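Local coordinates for uncharacterized protein (PDB 3NQK) that is of unknown function but pairs an N-terminal DUF4973 region of the E-set clan with a C-terminal BT_3044-like region in a largely beta-stranded chain, at residues Y30-D35 against D312-I317; K170-I175 against T181-T186. One frame throughout, in Å; residues are numbered along the deposited sequence.

The two contacts differ in reach along the chain. Interaction 1 brings the tail after strand 292-307 back to the end of strand 27-32, bridging segments with 276 residues between them. Interaction 2 is local: 170-175 and 181-186 belong to one beta hairpin, which lies inside the long loop closed by interaction 1. The centres of the two interactions are about 37 Å apart and their nearest atoms about 19 Å, so they do not touch. Strand 292-307 relates them, since it pairs with strand 169-175 of the hairpin and then leads into the tail of interaction 1. Interaction 1 rests on side-chain charges, interaction 2 on backbone pairing and one aromatic face. With the function unknown, neither contact can be tied to an active site.

Interaction 1: residues Y30-D35 against D312-I317; sequences YVRYKD and DEDQQI
Arg32 and Asp314 form a salt bridge between the end of strand 27-32 and the C-terminal tail. NH1 of Arg32 donates to OD1 of Asp314; the modelled separation of 2.3 Å is very short and is doubtful at this resolution. Asp314 OD1 lies at the guanidinium edge, near its plane, and the two planes are nearly coplanar, 28° apart. Glu313 comes from another side. Its carboxylate stacks over one guanidinium face, with OE1 4.0 Å from Arg32 NH1. No N-H points at that oxygen, so the attraction is one of charge alone. Water 1 joins the two acids, donating to Glu313 OE2 at 3.2 Å and to Asp314 OD2 at 2.7 Å. It also accepts a weak bond from Lys34 NZ. Asp314 opens a type I beta turn that runs to Ile317; Glu313 comes just before it. Overlapping its start, an Asx motif has Asp312 OD2 accepting from Gln315 N at 3.0 Å, from above the carboxylate plane. The Arg32 chain starts extended, with CG opposite the backbone N (chi1 169°), and bends at chi3, which brings the guanidinium to both acids. Its NH2 bonds to Asn159 OD1. Phe157 of strand 149-157 packs against Arg32, Asp314 and Ile317.

Interaction 2: residues K170-I175 against T181-T186; sequences KVYTYI and TNARTT
This contact is the antiparallel pairing of a beta hairpin, strands 169-175 and 178-184, at the surface of the BT_3044-like region. Val171 and Arg184 are its hydrogen-bonded pair. Val171 N donates to Arg184 O at 2.9 Å, in the carbonyl plane. Arg184 N returns a nearly straight bond to Val171 O at 3.0 Å. The pairing is antiparallel but splayed: the axes of 170-175 and 182-184 make 125°. It is also short, as the chain turns a corner at Thr181. Beyond the paired residues, water 2 bridges the strands, accepting from Thr173 N and donating to Asn182 O at 2.8 Å. The Val171 and Arg184 side chains share one face of the sheet, where both touch Leu205 and Tyr294. Tyr172 and Ala183 lie on the other face. CG of Tyr172 lies anti to the carbonyl carbon (chi1 -54°), which swings the ring under the Ala183 methyl. Lys170 adds its CB, 3.9 Å from Ala183 CB. Replacing Tyr172 with a serine would probably uncover the Ala183 methyl, leaving it without its aromatic partner. The Thr181 carbonyl oxygen meets the ring at its edge, 3.8 Å from Tyr172 CE2. Over the ring face, Ala183 CB makes a CH-pi contact, 3.8 Å from the Tyr172 centroid and 25° off the normal. The methyl is offset toward the rim, with CE2 of Tyr172 the nearest ring atom at 3.4 Å from Ala183 CB.

Interaction 1: residues Y30-D35 against D312-I317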
loop_
_atom_site.group_PDB
_atom_site.type_symbol
_atom_site.label_atom_id
_atom_site.label_comp_id
_atom_site.label_asym_id
_atom_site.label_seq_id
_atom_site.Cartn_x
_atom_site.Cartn_y
_atom_site.Cartn_z
ATOM N N TYR A 30 -0.819 -10.899 8.163
ATOM C CA TYR A 30 -1.223 -10.015 9.236
ATOM C C TYR A 30 -2.493 -9.317 8.875
ATOM O O TYR A 30 -2.560 -8.639 7.859
ATOM C CB TYR A 30 -0.115 -8.986 9.495
ATOM C CG TYR A 30 1.178 -9.622 9.987
ATOM C CD1 TYR A 30 1.368 -9.892 11.340
ATOM C CD2 TYR A 30 2.166 -10.020 9.098
ATOM C CE1 TYR A 30 2.524 -10.502 11.797
ATOM C CE2 TYR A 30 3.342 -10.630 9.552
ATOM C CZ TYR A 30 3.507 -10.869 10.906
ATOM O OH TYR A 30 4.653 -11.487 11.378
ATOM N N VAL A 31 -3.520 -9.477 9.706
ATOM C CA VAL A 31 -4.804 -8.798 9.466
ATOM C C VAL A 31 -5.205 -7.993 10.677
ATOM O O VAL A 31 -5.123 -8.469 11.802
ATOM C CB VAL A 31 -5.903 -9.798 9.126
ATOM C CG1 VAL A 31 -5.397 -10.775 8.094
ATOM C CG2 VAL A 31 -6.340 -10.524 10.335
ATOM N N ARG A 32 -5.606 -6.755 10.455
ATOM C CA ARG A 32 -5.958 -5.881 11.561
ATOM C C ARG A 32 -7.339 -6.198 12.096
ATOM O O ARG A 32 -8.288 -6.345 11.330
ATOM C CB ARG A 32 -5.879 -4.404 11.143
ATOM C CG ARG A 32 -6.492 -3.437 12.178
ATOM C CD ARG A 32 -6.165 -1.967 11.880
ATOM N NE ARG A 32 -5.068 -1.459 12.720
ATOM C CZ ARG A 32 -3.906 -0.980 12.266
ATOM N NH1 ARG A 32 -3.654 -0.921 10.972
ATOM N NH2 ARG A 32 -3.000 -0.542 13.121
ATOM N N TYR A 33 -7.441 -6.339 13.417
ATOM C CA TYR A 33 -8.727 -6.496 14.066
ATOM C C TYR A 33 -9.369 -5.129 14.144
ATOM O O TYR A 33 -8.893 -4.269 14.858
ATOM C CB TYR A 33 -8.552 -7.070 15.466
ATOM C CG TYR A 33 -9.844 -7.527 16.106
ATOM C CD1 TYR A 33 -10.811 -6.606 16.520
ATOM C CD2 TYR A 33 -10.102 -8.876 16.304
ATOM C CE1 TYR A 33 -12.016 -7.029 17.109
ATOM C CE2 TYR A 33 -11.315 -9.316 16.893
ATOM C CZ TYR A 33 -12.255 -8.391 17.290
ATOM O OH TYR A 33 -13.434 -8.823 17.869
ATOM N N LYS A 34 -10.436 -4.916 13.380
ATOM C CA LYS A 34 -11.077 -3.599 13.328
ATOM C C LYS A 34 -12.420 -3.549 14.052
ATOM O O LYS A 34 -12.475 -3.596 15.280
ATOM C CB LYS A 34 -11.241 -3.127 11.870
ATOM C CG LYS A 34 -10.155 -2.178 11.392
ATOM C CD LYS A 34 -10.412 -1.696 9.946
ATOM C CE LYS A 34 -10.255 -2.849 8.931
ATOM N NZ LYS A 34 -10.217 -2.371 7.520
ATOM N N ASP A 35 -13.500 -3.426 13.295
ATOM C CA ASP A 35 -14.804 -3.134 13.879
ATOM C C ASP A 35 -15.664 -4.385 13.923
ATOM O O ASP A 35 -16.054 -4.940 12.870
ATOM C CB ASP A 35 -15.495 -2.005 13.093
ATOM C CG ASP A 35 -14.670 -0.674 13.100
ATOM O OD1 ASP A 35 -13.907 -0.430 14.081
ATOM O OD2 ASP A 35 -14.797 0.111 12.126
ATOM N N ASP A 312 -1.393 4.265 3.984
ATOM C CA ASP A 312 -2.296 3.212 4.500
ATOM C C ASP A 312 -1.764 2.626 5.829
ATOM O O ASP A 312 -0.612 2.214 5.915
ATOM C CB ASP A 312 -2.458 2.095 3.476
ATOM C CG ASP A 312 -3.391 0.983 3.964
ATOM O OD1 ASP A 312 -4.534 1.303 4.358
ATOM O OD2 ASP A 312 -2.989 -0.207 3.924
ATOM N N GLU A 313 -2.630 2.551 6.834
ATOM C CA GLU A 313 -2.213 2.155 8.187
ATOM C C GLU A 313 -1.727 0.700 8.291
ATOM O O GLU A 313 -0.859 0.397 9.108
ATOM C CB GLU A 313 -3.337 2.424 9.208
ATOM C CG GLU A 313 -4.652 1.650 8.959
ATOM C CD GLU A 313 -5.712 1.933 10.036
ATOM O OE1 GLU A 313 -5.416 2.701 10.984
ATOM O OE2 GLU A 313 -6.833 1.383 9.934
ATOM N N ASP A 314 -2.272 -0.181 7.465
ATOM C CA ASP A 314 -1.880 -1.603 7.491
ATOM C C ASP A 314 -0.637 -1.863 6.653
ATOM O O ASP A 314 0.281 -2.558 7.080
ATOM C CB ASP A 314 -3.021 -2.486 6.960
ATOM C CG ASP A 314 -4.227 -2.507 7.876
ATOM O OD1 ASP A 314 -4.198 -1.835 8.913
ATOM O OD2 ASP A 314 -5.206 -3.213 7.554
ATOM N N GLN A 315 -0.650 -1.341 5.431
ATOM C CA GLN A 315 0.414 -1.584 4.464
ATOM C C GLN A 315 1.759 -1.009 4.935
ATOM O O GLN A 315 2.812 -1.592 4.678
ATOM C CB GLN A 315 0.006 -0.982 3.087
ATOM C CG GLN A 315 1.075 -1.110 1.940
ATOM C CD GLN A 315 1.233 -2.540 1.398
ATOM O OE1 GLN A 315 0.245 -3.259 1.193
ATOM N NE2 GLN A 315 2.478 -2.929 1.109
ATOM N N GLN A 316 1.703 0.097 5.682
ATOM C CA GLN A 316 2.916 0.818 6.110
ATOM C C GLN A 316 3.780 0.057 7.140
ATOM O O GLN A 316 4.965 0.340 7.279
ATOM C CB GLN A 316 2.547 2.224 6.672
ATOM C CG GLN A 316 1.785 2.213 8.011
ATOM C CD GLN A 316 1.390 3.633 8.508
ATOM O OE1 GLN A 316 1.354 4.593 7.736
ATOM N NE2 GLN A 316 1.081 3.743 9.795
ATOM N N ILE A 317 3.195 -0.887 7.863
ATOM C CA ILE A 317 3.956 -1.597 8.902
ATOM C C ILE A 317 4.980 -2.517 8.285
ATOM O O ILE A 317 4.705 -3.174 7.299
ATOM C CB ILE A 317 3.049 -2.447 9.816
ATOM C CG1 ILE A 317 2.014 -1.571 10.513
ATOM C CG2 ILE A 317 3.893 -3.189 10.844
ATOM C CD1 ILE A 317 0.772 -2.301 10.876
HETATM O O HOH W 1 -7.065 -1.428 8.320
#

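Interaction 2: residues K170-I175 against T181-T186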
loop_
_atom_site.group_PDB
_atom_site.type_symbol
_atom_site.label_atom_id
_atom_site.label_comp_id
_atom_site.label_asym_id
_atom_site.label_seq_id
_atom_site.Cartn_x
_atom_site.Cartn_y
_atom_site.Cartn_z
ATOM N N LYS A 170 10.769 -8.270 35.816
ATOM C CA LYS A 170 11.399 -9.156 36.776
ATOM C C LYS A 170 10.382 -10.084 37.414
ATOM O O LYS A 170 9.255 -9.670 37.746
ATOM C CB LYS A 170 12.117 -8.350 37.846
ATOM C CG LYS A 170 13.369 -7.591 37.341
ATOM C CD LYS A 170 14.153 -7.029 38.506
ATOM C CE LYS A 170 15.516 -6.534 38.089
ATOM N NZ LYS A 170 16.410 -6.383 39.286
ATOM N N VAL A 171 10.774 -11.337 37.593
ATOM C CA VAL A 171 9.908 -12.319 38.201
ATOM C C VAL A 171 10.566 -12.936 39.436
ATOM O O VAL A 171 11.564 -13.651 39.344
ATOM C CB VAL A 171 9.552 -13.381 37.212
ATOM C CG1 VAL A 171 8.700 -14.450 37.868
ATOM C CG2 VAL A 171 8.814 -12.744 36.007
ATOM N N TYR A 172 10.024 -12.614 40.592
ATOM C CA TYR A 172 10.574 -13.079 41.863
ATOM C C TYR A 172 9.785 -14.260 42.395
ATOM O O TYR A 172 8.559 -14.245 42.385
ATOM C CB TYR A 172 10.517 -11.963 42.895
ATOM C CG TYR A 172 11.170 -10.656 42.471
ATOM C CD1 TYR A 172 10.445 -9.686 41.781
ATOM C CD2 TYR A 172 12.489 -10.359 42.833
ATOM C CE1 TYR A 172 11.019 -8.466 41.439
ATOM C CE2 TYR A 172 13.074 -9.149 42.483
ATOM C CZ TYR A 172 12.330 -8.205 41.785
ATOM O OH TYR A 172 12.899 -7.009 41.432
ATOM N N THR A 173 10.493 -15.254 42.915
ATOM C CA THR A 173 9.861 -16.409 43.535
ATOM C C THR A 173 9.574 -16.138 44.993
ATOM O O THR A 173 10.429 -15.711 45.698
ATOM C CB THR A 173 10.795 -17.614 43.499
ATOM O OG1 THR A 173 11.109 -17.935 42.153
ATOM C CG2 THR A 173 10.154 -18.810 44.171
ATOM N N TYR A 174 8.379 -16.432 45.450
ATOM C CA TYR A 174 8.104 -16.353 46.881
ATOM C C TYR A 174 8.825 -17.469 47.599
ATOM O O TYR A 174 8.628 -18.650 47.296
ATOM C CB TYR A 174 6.611 -16.462 47.168
ATOM C CG TYR A 174 5.854 -15.155 47.054
ATOM C CD1 TYR A 174 5.613 -14.573 45.815
ATOM C CD2 TYR A 174 5.323 -14.542 48.175
ATOM C CE1 TYR A 174 4.887 -13.387 45.701
ATOM C CE2 TYR A 174 4.592 -13.356 48.072
ATOM C CZ TYR A 174 4.378 -12.792 46.831
ATOM O OH TYR A 174 3.664 -11.634 46.727
ATOM N N ILE A 175 9.685 -17.085 48.533
ATOM C CA ILE A 175 10.369 -18.025 49.403
ATOM C C ILE A 175 10.053 -17.647 50.859
ATOM O O ILE A 175 10.386 -16.541 51.305
ATOM C CB ILE A 175 11.887 -17.971 49.192
ATOM C CG1 ILE A 175 12.246 -18.400 47.778
ATOM C CG2 ILE A 175 12.596 -18.855 50.198
ATOM C CD1 ILE A 175 13.761 -18.464 47.526
ATOM N N THR A 181 14.984 -12.010 46.779
ATOM C CA THR A 181 15.744 -10.858 46.269
ATOM C C THR A 181 16.233 -11.111 44.820
ATOM O O THR A 181 16.387 -10.173 44.041
ATOM C CB THR A 181 16.966 -10.525 47.198
ATOM O OG1 THR A 181 17.856 -11.645 47.251
ATOM C CG2 THR A 181 16.495 -10.183 48.629
ATOM N N ASN A 182 16.488 -12.383 44.488
ATOM C CA ASN A 182 16.887 -12.784 43.123
ATOM C C ASN A 182 15.686 -12.822 42.212
ATOM O O ASN A 182 14.632 -13.321 42.594
ATOM C CB ASN A 182 17.532 -14.187 43.124
ATOM C CG ASN A 182 18.898 -14.222 43.825
ATOM O OD1 ASN A 182 19.849 -13.564 43.393
ATOM N ND2 ASN A 182 19.013 -15.062 44.870
ATOM N N ALA A 183 15.855 -12.366 40.984
ATOM C CA ALA A 183 14.763 -12.355 40.031
ATOM C C ALA A 183 15.194 -12.962 38.732
ATOM O O ALA A 183 16.369 -12.880 38.349
ATOM C CB ALA A 183 14.275 -10.941 39.805
ATOM N N ARG A 184 14.235 -13.581 38.052
ATOM C CA ARG A 184 14.451 -14.158 36.750
ATOM C C ARG A 184 13.859 -13.239 35.684
ATOM O O ARG A 184 12.947 -12.443 35.969
ATOM C CB ARG A 184 13.796 -15.526 36.678
ATOM C CG ARG A 184 14.675 -16.681 37.217
ATOM C CD ARG A 184 13.844 -17.935 37.591
ATOM N NE ARG A 184 12.576 -18.011 36.864
ATOM C CZ ARG A 184 11.607 -18.879 37.135
ATOM N NH1 ARG A 184 11.780 -19.809 38.076
ATOM N NH2 ARG A 184 10.467 -18.835 36.453
ATOM N N THR A 185 14.391 -13.327 34.464
ATOM C CA THR A 185 13.889 -12.530 33.341
ATOM C C THR A 185 14.015 -13.303 32.051
ATOM O O THR A 185 14.800 -14.253 31.954
ATOM C CB THR A 185 14.677 -11.213 33.174
ATOM O OG1 THR A 185 16.012 -11.499 32.754
ATOM C CG2 THR A 185 14.727 -10.462 34.446
ATOM N N THR A 186 13.227 -12.910 31.063
ATOM C CA THR A 186 13.363 -13.433 29.702
ATOM C C THR A 186 13.410 -12.248 28.752
ATOM O O THR A 186 13.140 -11.133 29.144
ATOM C CB THR A 186 12.209 -14.358 29.318
ATOM O OG1 THR A 186 12.535 -15.046 28.109
ATOM C CG2 THR A 186 10.928 -13.570 29.125
HETATM O O HOH W 2 13.332 -15.813 42.611
#